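Local coordinates for halocarboxylic acid dehalogenase DehI (Pseudomonas putida, PDB 3BJX), which probably hydrolyses the carbon-halogen bond of 2-halocarboxylic acids, releasing halide and leaving a hydroxy acid, at residues A[220-225]-A[292-297]; A[91-96]-A[230-235]; A[143-148]-A[257-262]. All coordinates share one frame; numbering follows the deposited sequence.

Interaction 1 (A[220-225]-A[292-297])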
loop_
_atom_site.group_PDB
_atom_site.type_symbol
_atom_site.label_atom_id
_atom_site.label_comp_id
_atom_site.label_asym_id
_atom_site.label_seq_id
_atom_site.Cartn_x
_atom_site.Cartn_y
_atom_site.Cartn_z
ATOM N N ASP A 220 4.723 3.237 -23.401
ATOM C CA ASP A 220 4.236 4.563 -23.862
ATOM C C ASP A 220 2.988 4.500 -24.736
ATOM O O ASP A 220 2.230 5.470 -24.831
ATOM C CB ASP A 220 5.334 5.351 -24.614
ATOM C CG ASP A 220 6.511 5.745 -23.719
ATOM O OD1 ASP A 220 6.391 5.709 -22.473
ATOM O OD2 ASP A 220 7.565 6.107 -24.272
ATOM N N GLU A 221 2.789 3.361 -25.378
ATOM C CA GLU A 221 1.754 3.226 -26.384
ATOM C C GLU A 221 0.647 2.267 -25.968
ATOM O O GLU A 221 -0.517 2.416 -26.404
ATOM C CB GLU A 221 2.360 2.774 -27.723
ATOM C CG GLU A 221 3.662 3.478 -28.112
ATOM C CD GLU A 221 4.184 3.022 -29.471
ATOM O OE1 GLU A 221 3.372 2.474 -30.257
ATOM O OE2 GLU A 221 5.394 3.201 -29.761
ATOM N N VAL A 222 1.002 1.272 -25.156
ATOM C CA VAL A 222 0.025 0.290 -24.686
ATOM C C VAL A 222 -0.454 0.632 -23.264
ATOM O O VAL A 222 -1.644 0.734 -23.027
ATOM C CB VAL A 222 0.536 -1.214 -24.805
ATOM C CG1 VAL A 222 -0.555 -2.220 -24.394
ATOM C CG2 VAL A 222 1.025 -1.535 -26.221
ATOM N N LEU A 223 0.462 0.826 -22.327
ATOM C CA LEU A 223 0.061 0.996 -20.931
ATOM C C LEU A 223 -0.287 2.429 -20.541
ATOM O O LEU A 223 -1.096 2.642 -19.625
ATOM C CB LEU A 223 1.121 0.437 -19.985
ATOM C CG LEU A 223 1.387 -1.077 -19.985
ATOM C CD1 LEU A 223 2.392 -1.434 -18.884
ATOM C CD2 LEU A 223 0.089 -1.878 -19.815
ATOM N N ALA A 224 0.307 3.413 -21.230
ATOM C CA ALA A 224 0.069 4.820 -20.850
ATOM C C ALA A 224 -1.416 5.244 -20.861
ATOM O O ALA A 224 -1.860 5.923 -19.936
ATOM C CB ALA A 224 0.953 5.791 -21.658
ATOM N N PRO A 225 -2.190 4.843 -21.896
ATOM C CA PRO A 225 -3.594 5.241 -21.849
ATOM C C PRO A 225 -4.476 4.453 -20.888
ATOM O O PRO A 225 -5.633 4.835 -20.692
ATOM C CB PRO A 225 -4.065 5.015 -23.300
ATOM C CG PRO A 225 -3.216 3.928 -23.802
ATOM C CD PRO A 225 -1.872 4.117 -23.149
ATOM N N ILE A 292 -1.359 -8.777 -18.662
ATOM C CA ILE A 292 -2.451 -9.411 -19.371
ATOM C C ILE A 292 -3.008 -8.457 -20.423
ATOM O O ILE A 292 -3.344 -8.890 -21.519
ATOM C CB ILE A 292 -3.562 -9.943 -18.405
ATOM C CG1 ILE A 292 -3.096 -11.251 -17.758
ATOM C CG2 ILE A 292 -4.900 -10.168 -19.141
ATOM C CD1 ILE A 292 -4.025 -11.786 -16.756
ATOM N N HIS A 293 -3.089 -7.158 -20.099
ATOM C CA HIS A 293 -3.461 -6.165 -21.108
ATOM C C HIS A 293 -2.563 -6.147 -22.322
ATOM O O HIS A 293 -3.055 -6.186 -23.436
ATOM C CB HIS A 293 -3.573 -4.749 -20.556
ATOM C CG HIS A 293 -4.288 -3.821 -21.490
ATOM N ND1 HIS A 293 -5.591 -4.036 -21.893
ATOM C CD2 HIS A 293 -3.875 -2.696 -22.124
ATOM C CE1 HIS A 293 -5.951 -3.072 -22.722
ATOM N NE2 HIS A 293 -4.928 -2.251 -22.882
ATOM N N ILE A 294 -1.254 -6.089 -22.117
ATOM C CA ILE A 294 -0.299 -6.168 -23.227
ATOM C C ILE A 294 -0.490 -7.468 -24.024
ATOM O O ILE A 294 -0.552 -7.451 -25.241
ATOM C CB ILE A 294 1.153 -6.065 -22.693
ATOM C CG1 ILE A 294 1.455 -4.636 -22.223
ATOM C CG2 ILE A 294 2.175 -6.527 -23.728
ATOM C CD1 ILE A 294 2.643 -4.518 -21.242
ATOM N N THR A 295 -0.590 -8.591 -23.321
ATOM C CA THR A 295 -0.854 -9.891 -23.949
ATOM C C THR A 295 -2.095 -9.888 -24.824
ATOM O O THR A 295 -2.081 -10.453 -25.920
ATOM C CB THR A 295 -0.955 -11.001 -22.905
ATOM O OG1 THR A 295 0.161 -10.886 -22.010
ATOM C CG2 THR A 295 -0.919 -12.375 -23.554
ATOM N N GLU A 296 -3.152 -9.237 -24.345
ATOM C CA GLU A 296 -4.413 -9.154 -25.066
ATOM C C GLU A 296 -4.279 -8.333 -26.357
ATOM O O GLU A 296 -4.897 -8.652 -27.371
ATOM C CB GLU A 296 -5.492 -8.563 -24.159
ATOM C CG GLU A 296 -6.904 -8.635 -24.725
ATOM C CD GLU A 296 -7.918 -7.826 -23.932
ATOM O OE1 GLU A 296 -7.673 -7.460 -22.750
ATOM O OE2 GLU A 296 -8.980 -7.541 -24.512
ATOM N N CYS A 297 -3.487 -7.267 -26.305
ATOM C CA CYS A 297 -3.234 -6.435 -27.467
ATOM C C CYS A 297 -2.442 -7.204 -28.485
ATOM O O CYS A 297 -2.492 -6.881 -29.665
ATOM C CB CYS A 297 -2.450 -5.189 -27.086
ATOM S SG CYS A 297 -3.398 -3.926 -26.222
#
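Val222 meets three residues of 292-297 at once through a single methyl group. Its CG1 lies anti to the backbone N (chi1 -176°), which carries that branch across to the other helix. There Val222 CG1 lies 3.8 Å from Ile294 CG1 and equally near Cys297 SG. The third neighbour is the imidazole of His293, whose CD2 is 4.0 Å from Val222 CG1, the methyl approaching the ring obliquely. Residues 293, 294 and 297 lie on one face of their helix, one residue and one turn apart, so one short branched side chain can touch all three. Cys297 SG also covers one face of the His293 ring, 4.0 Å above its plane and displaced toward the rim; the sulfur thus faces both the methyl and the imidazole.

One residue on, Leu223 meets, of 292-297, Ile294 alone. Its CB does not aim at the partner helix, but the isobutyl fork reaches over, and Ile294 CD1 rests against it 3.9 Å from Leu223 CG, with both leucine methyls about as near. The two side chains cross at about a right angle, so contact is made near their ends, CG, CD1 and CD2 of Leu223 against CG1 and CD1 of Ile294. All five touching residues are buried, and apolar packing rather than polar bonding joins the segments.

The contact sets the C-terminal part of helix 212-223, which includes a wider pi-type turn, against the C-terminal part of the long helix 267-299. Leu101 of helix 101-107 packs on Val222, Ile294 and Cys297 alike, and Leu122 of helix 112-143 touches Ile294, making this a meeting point of four helices.

Interaction 2 (A[91-96]-A[230-235])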
loop_
_atom_site.group_PDB
_atom_site.type_symbol
_atom_site.label_atom_id
_atom_site.label_comp_id
_atom_site.label_asym_id
_atom_site.label_seq_id
_atom_site.Cartn_x
_atom_site.Cartn_y
_atom_site.Cartn_z
ATOM N N SER A 91 -8.704 -10.424 -14.689
ATOM C CA SER A 91 -7.755 -9.337 -15.028
ATOM C C SER A 91 -8.065 -8.564 -16.307
ATOM O O SER A 91 -7.532 -7.461 -16.525
ATOM C CB SER A 91 -6.346 -9.875 -15.138
ATOM O OG SER A 91 -6.001 -10.572 -13.967
ATOM N N LEU A 92 -8.901 -9.123 -17.171
ATOM C CA LEU A 92 -9.149 -8.456 -18.441
ATOM C C LEU A 92 -9.912 -7.137 -18.269
ATOM O O LEU A 92 -10.895 -7.065 -17.541
ATOM C CB LEU A 92 -9.869 -9.376 -19.431
ATOM C CG LEU A 92 -9.204 -10.608 -20.048
ATOM C CD1 LEU A 92 -10.306 -11.333 -20.794
ATOM C CD2 LEU A 92 -8.062 -10.297 -20.992
ATOM N N LEU A 93 -9.428 -6.101 -18.939
ATOM C CA LEU A 93 -10.117 -4.823 -18.990
ATOM C C LEU A 93 -11.072 -4.764 -20.174
ATOM O O LEU A 93 -10.724 -5.111 -21.311
ATOM C CB LEU A 93 -9.117 -3.677 -19.068
ATOM C CG LEU A 93 -8.245 -3.415 -17.845
ATOM C CD1 LEU A 93 -7.046 -2.554 -18.241
ATOM C CD2 LEU A 93 -9.045 -2.757 -16.713
ATOM N N ASN A 94 -12.288 -4.321 -19.904
ATOM C CA ASN A 94 -13.287 -4.186 -20.949
ATOM C C ASN A 94 -13.094 -2.844 -21.623
ATOM O O ASN A 94 -13.793 -1.876 -21.295
ATOM C CB ASN A 94 -14.674 -4.265 -20.334
ATOM C CG ASN A 94 -15.707 -4.741 -21.306
ATOM O OD1 ASN A 94 -15.439 -5.618 -22.130
ATOM N ND2 ASN A 94 -16.913 -4.170 -21.219
ATOM N N ILE A 95 -12.130 -2.775 -22.539
ATOM C CA ILE A 95 -11.714 -1.489 -23.111
ATOM C C ILE A 95 -12.135 -1.317 -24.573
ATOM O O ILE A 95 -12.975 -0.468 -24.846
ATOM C CB ILE A 95 -10.200 -1.196 -22.846
ATOM C CG1 ILE A 95 -10.014 -0.756 -21.398
ATOM C CG2 ILE A 95 -9.655 -0.114 -23.763
ATOM C CD1 ILE A 95 -8.589 -0.789 -20.940
ATOM N N GLY A 96 -11.562 -2.107 -25.488
ATOM C CA GLY A 96 -11.918 -2.111 -26.924
ATOM C C GLY A 96 -11.971 -0.784 -27.698
ATOM O O GLY A 96 -12.149 0.287 -27.096
ATOM N N GLU A 230 -9.557 5.165 -14.024
ATOM C CA GLU A 230 -10.645 4.726 -13.148
ATOM C C GLU A 230 -10.939 3.239 -13.291
ATOM O O GLU A 230 -10.977 2.508 -12.296
ATOM C CB GLU A 230 -11.927 5.488 -13.492
ATOM C CG GLU A 230 -12.414 6.479 -12.469
ATOM C CD GLU A 230 -13.719 7.151 -12.917
ATOM O OE1 GLU A 230 -14.417 6.584 -13.803
ATOM O OE2 GLU A 230 -14.039 8.250 -12.384
ATOM N N GLN A 231 -11.156 2.819 -14.537
ATOM C CA GLN A 231 -11.461 1.435 -14.885
ATOM C C GLN A 231 -10.343 0.467 -14.470
ATOM O O GLN A 231 -10.611 -0.656 -14.004
ATOM C CB GLN A 231 -11.770 1.332 -16.384
ATOM C CG GLN A 231 -12.306 -0.027 -16.833
ATOM C CD GLN A 231 -13.153 0.042 -18.092
ATOM O OE1 GLN A 231 -13.041 0.987 -18.887
ATOM N NE2 GLN A 231 -14.017 -0.969 -18.286
ATOM N N TYR A 232 -9.097 0.927 -14.622
ATOM C CA TYR A 232 -7.897 0.174 -14.211
ATOM C C TYR A 232 -7.786 0.051 -12.679
ATOM O O TYR A 232 -7.503 -1.031 -12.143
ATOM C CB TYR A 232 -6.650 0.832 -14.801
ATOM C CG TYR A 232 -5.343 0.133 -14.492
ATOM C CD1 TYR A 232 -4.761 -0.738 -15.415
ATOM C CD2 TYR A 232 -4.667 0.369 -13.280
ATOM C CE1 TYR A 232 -3.579 -1.351 -15.142
ATOM C CE2 TYR A 232 -3.493 -0.237 -13.002
ATOM C CZ TYR A 232 -2.949 -1.113 -13.922
ATOM O OH TYR A 232 -1.755 -1.747 -13.633
ATOM N N ASP A 233 -8.004 1.163 -11.988
ATOM C CA ASP A 233 -7.978 1.178 -10.536
ATOM C C ASP A 233 -9.083 0.273 -9.997
ATOM O O ASP A 233 -8.849 -0.519 -9.082
ATOM C CB ASP A 233 -8.125 2.613 -9.999
ATOM C CG ASP A 233 -6.833 3.441 -10.102
ATOM O OD1 ASP A 233 -5.752 2.901 -10.437
ATOM O OD2 ASP A 233 -6.904 4.665 -9.858
ATOM N N ALA A 234 -10.272 0.369 -10.596
ATOM C CA ALA A 234 -11.411 -0.465 -10.202
ATOM C C ALA A 234 -11.150 -1.961 -10.364
ATOM O O ALA A 234 -11.565 -2.769 -9.529
ATOM C CB ALA A 234 -12.663 -0.051 -10.968
ATOM N N LYS A 235 -10.471 -2.324 -11.440
ATOM C CA LYS A 235 -10.115 -3.705 -11.712
ATOM C C LYS A 235 -9.073 -4.238 -10.718
ATOM O O LYS A 235 -9.178 -5.386 -10.293
ATOM C CB LYS A 235 -9.595 -3.840 -13.156
ATOM C CG LYS A 235 -9.188 -5.246 -13.562
ATOM C CD LYS A 235 -10.330 -6.197 -13.446
ATOM C CE LYS A 235 -11.379 -6.020 -14.551
ATOM N NZ LYS A 235 -12.524 -6.980 -14.334
HETATM O O HOH W 1 -13.500 -3.469 -16.932
#
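An inverse gamma turn centred on Asn94, closed by a weak bond from Ile95 N to Leu93 O, lies where the loop 91-96 meets the start of helix 230-248, with Gln231 facing it. The extended Gln231 reaches out to the turn, where its NE2 donates a weak, bent hydrogen bond to Asn94 O (3.2 Å, 121°). One water accepts from the same NE2 at 2.9 Å and, weakly, from Asn94 N, so a single amide group serves the turn both directly and through solvent.

Leu93 supplies the apolar part. Its CD2 nestles against the helix 3.8 Å from Lys235 CB and close to Gln231 O, while CD1 comes to the edge of the Tyr232 ring, 4.1 Å from Tyr232 CD1. The phenol OH is bonded to Ser290.

Lys235 runs past Leu93 in the opposite direction, and bends at chi2 (59°) and chi3 (74°) bring its CE within 3.2 Å of Leu92 O. Its NZ bonds to Arg90 O and forms a salt bridge with Glu238. A positive charge beside the carbonyl-rich end of helix 78-90 would be favourable, so a lysine suits both demands: methylenes to pack on leucine, and an ammonium to tie helix 230-248 to that end.

Interaction 3 (A[143-148]-A[257-262])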
loop_
_atom_site.group_PDB
_atom_site.type_symbol
_atom_site.label_atom_id
_atom_site.label_comp_id
_atom_site.label_asym_id
_atom_site.label_seq_id
_atom_site.Cartn_x
_atom_site.Cartn_y
_atom_site.Cartn_z
HETATM N N MSE A 143 -0.337 -11.764 8.537
HETATM C CA MSE A 143 0.458 -10.681 9.112
HETATM C C MSE A 143 -0.421 -9.701 9.876
HETATM O O MSE A 143 -0.045 -9.218 10.936
HETATM C CB MSE A 143 1.209 -9.936 8.011
HETATM C CG MSE A 143 2.089 -8.803 8.491
HETATM SE SE MSE A 143 3.380 -9.398 9.850
HETATM C CE MSE A 143 4.133 -10.937 8.897
ATOM N N GLN A 144 -1.600 -9.424 9.333
ATOM C CA GLN A 144 -2.563 -8.535 9.982
ATOM C C GLN A 144 -3.627 -9.220 10.890
ATOM O O GLN A 144 -4.657 -8.634 11.171
ATOM C CB GLN A 144 -3.217 -7.616 8.941
ATOM C CG GLN A 144 -2.240 -6.667 8.273
ATOM C CD GLN A 144 -2.927 -5.833 7.207
ATOM O OE1 GLN A 144 -4.124 -5.600 7.292
ATOM N NE2 GLN A 144 -2.172 -5.382 6.199
HETATM N N MSE A 145 -3.355 -10.440 11.355
HETATM C CA MSE A 145 -4.228 -11.150 12.320
HETATM C C MSE A 145 -5.676 -11.410 11.834
HETATM O O MSE A 145 -6.654 -11.283 12.596
HETATM C CB MSE A 145 -4.266 -10.394 13.655
HETATM C CG MSE A 145 -2.933 -9.850 14.111
HETATM SE SE MSE A 145 -1.890 -11.245 14.940
HETATM C CE MSE A 145 -3.011 -11.624 16.511
ATOM N N ARG A 146 -5.804 -11.736 10.558
ATOM C CA ARG A 146 -7.077 -12.164 10.003
ATOM C C ARG A 146 -6.894 -13.575 9.466
ATOM O O ARG A 146 -5.777 -13.956 9.094
ATOM C CB ARG A 146 -7.623 -11.160 8.964
ATOM C CG ARG A 146 -8.259 -9.909 9.619
ATOM C CD ARG A 146 -8.939 -8.970 8.606
ATOM N NE ARG A 146 -7.985 -8.373 7.678
ATOM C CZ ARG A 146 -7.392 -7.190 7.830
ATOM N NH1 ARG A 146 -7.646 -6.424 8.890
ATOM N NH2 ARG A 146 -6.530 -6.770 6.899
ATOM N N PRO A 147 -7.975 -14.376 9.479
ATOM C CA PRO A 147 -7.830 -15.808 9.187
ATOM C C PRO A 147 -7.472 -16.155 7.729
ATOM O O PRO A 147 -7.931 -15.524 6.764
ATOM C CB PRO A 147 -9.185 -16.391 9.609
ATOM C CG PRO A 147 -10.141 -15.266 9.500
ATOM C CD PRO A 147 -9.374 -14.011 9.802
ATOM N N VAL A 148 -6.624 -17.160 7.588
ATOM C CA VAL A 148 -6.187 -17.592 6.286
ATOM C C VAL A 148 -6.389 -19.105 6.234
ATOM O O VAL A 148 -5.761 -19.838 6.985
ATOM C CB VAL A 148 -4.715 -17.187 6.033
ATOM C CG1 VAL A 148 -4.242 -17.749 4.741
ATOM C CG2 VAL A 148 -4.594 -15.706 5.986
ATOM N N GLN A 257 1.089 -15.611 11.386
ATOM C CA GLN A 257 0.443 -14.523 12.134
ATOM C C GLN A 257 1.516 -13.661 12.782
ATOM O O GLN A 257 2.588 -14.174 13.128
ATOM C CB GLN A 257 -0.516 -15.080 13.187
ATOM C CG GLN A 257 -1.552 -16.087 12.658
ATOM C CD GLN A 257 -2.888 -15.447 12.264
ATOM O OE1 GLN A 257 -3.539 -14.789 13.088
ATOM N NE2 GLN A 257 -3.318 -15.666 11.010
ATOM N N ARG A 258 1.240 -12.366 12.934
ATOM C CA ARG A 258 2.212 -11.411 13.472
ATOM C C ARG A 258 2.607 -11.685 14.926
ATOM O O ARG A 258 3.725 -11.356 15.339
ATOM C CB ARG A 258 1.703 -9.978 13.323
ATOM C CG ARG A 258 2.391 -8.953 14.204
ATOM C CD ARG A 258 1.960 -7.525 13.863
ATOM N NE ARG A 258 0.516 -7.289 13.982
ATOM C CZ ARG A 258 -0.133 -7.125 15.131
ATOM N NH1 ARG A 258 0.516 -7.190 16.300
ATOM N NH2 ARG A 258 -1.443 -6.910 15.117
ATOM N N SER A 259 1.689 -12.269 15.693
ATOM C CA SER A 259 1.984 -12.681 17.057
ATOM C C SER A 259 3.129 -13.709 17.108
ATOM O O SER A 259 3.947 -13.701 18.037
ATOM C CB SER A 259 0.723 -13.225 17.750
ATOM O OG SER A 259 0.070 -14.219 16.972
ATOM N N GLU A 260 3.205 -14.575 16.103
ATOM C CA GLU A 260 4.214 -15.628 16.098
ATOM C C GLU A 260 5.606 -15.162 15.661
ATOM O O GLU A 260 6.551 -15.947 15.665
ATOM C CB GLU A 260 3.756 -16.781 15.226
ATOM C CG GLU A 260 4.488 -18.070 15.499
ATOM C CD GLU A 260 4.074 -19.177 14.560
ATOM O OE1 GLU A 260 2.873 -19.230 14.192
ATOM O OE2 GLU A 260 4.956 -19.998 14.201
ATOM N N LEU A 261 5.739 -13.892 15.294
ATOM C CA LEU A 261 7.011 -13.387 14.784
ATOM C C LEU A 261 7.644 -12.416 15.754
ATOM O O LEU A 261 8.663 -11.815 15.440
ATOM C CB LEU A 261 6.831 -12.721 13.422
ATOM C CG LEU A 261 6.230 -13.555 12.296
ATOM C CD1 LEU A 261 5.580 -12.628 11.328
ATOM C CD2 LEU A 261 7.269 -14.393 11.610
HETATM N N MSE A 262 7.028 -12.276 16.931
HETATM C CA MSE A 262 7.531 -11.430 18.015
HETATM C C MSE A 262 8.945 -11.825 18.464
HETATM O O MSE A 262 9.797 -10.959 18.655
HETATM C CB MSE A 262 6.555 -11.442 19.196
HETATM C CG MSE A 262 5.798 -10.123 19.451
HETATM SE SE MSE A 262 4.580 -9.489 18.028
HETATM C CE MSE A 262 3.475 -8.227 19.038
#
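Two selenomethionines reach the loop 257-262 through bent chains. In Met143 CG stands anti to the backbone N (chi1 -179°), leaving the helix, and turns at chi2 and chi3 then fold the tip back, so that SE lies 3.9 Å from Arg258 CB and CE points at Leu261 CD1. That last pair is modelled 3.3 Å apart, tighter than usual for two carbons, so the precise distance is doubtful; both side chains cross at about a right angle. A long, unbranched chain can take these two bends and still reach Leu261. Tyr63 of helix 63-71 packs on both Met143 and Leu261.

Met145 is likewise curled, and its selenium lies over one face of the Arg258 guanidinium, crossing the arginine at about a right angle. Met145 CG approaches Arg258 NH2 to 3.4 Å, and SE also passes 3.8 Å from Ser259 N.

The helix 112-143 ends here in a Schellman motif: Met145, with a positive phi of 60°, is the C-prime residue, Arg146 N binding Glu141 O and Met145 N binding Ser142 O. Near this helix end Met143 O lies against the arginine stem, 3.1 Å from Arg258 CB, and oblique to the guanidinium. On the other segment Gln257 OE1 lies 3.8 Å from Met145 CA, while Gln257 NE2 stays 3.6 Å from Arg146 O, a polar neighbour rather than a hydrogen bond.

Arg146 turns away from the loop. Its NE forms a salt bridge with Glu141, its NH2 a weak bond with Gln144 OE1, and its NH1 a salt bridge with Asp194 of the second subunit. Tyr21 of that same subunit packs on Arg258.

Overall arrangement
Along the chain the six segments alternate, 91-96, 143-148, 220-225, 230-235, 257-262 and 292-297, so every pair of contacts crosses, and each ties together distant parts of a chain whose only regular structure is helix. Interactions 1 and 2 adjoin, their centres 11 Å apart: Ser91 and Leu92 pack on Ile292, and Leu92 also on Glu296, so helix 267-299 has contact 1 and the loop of contact 2 against its C-terminal part. Interaction 3 lies across the molecule, centres 37 Å from interaction 1 and 32 Å from interaction 2, where its residues pack on the beginning of the same long helix. Interactions 2 and 3 both also touch the second subunit, whereas interaction 1 does not.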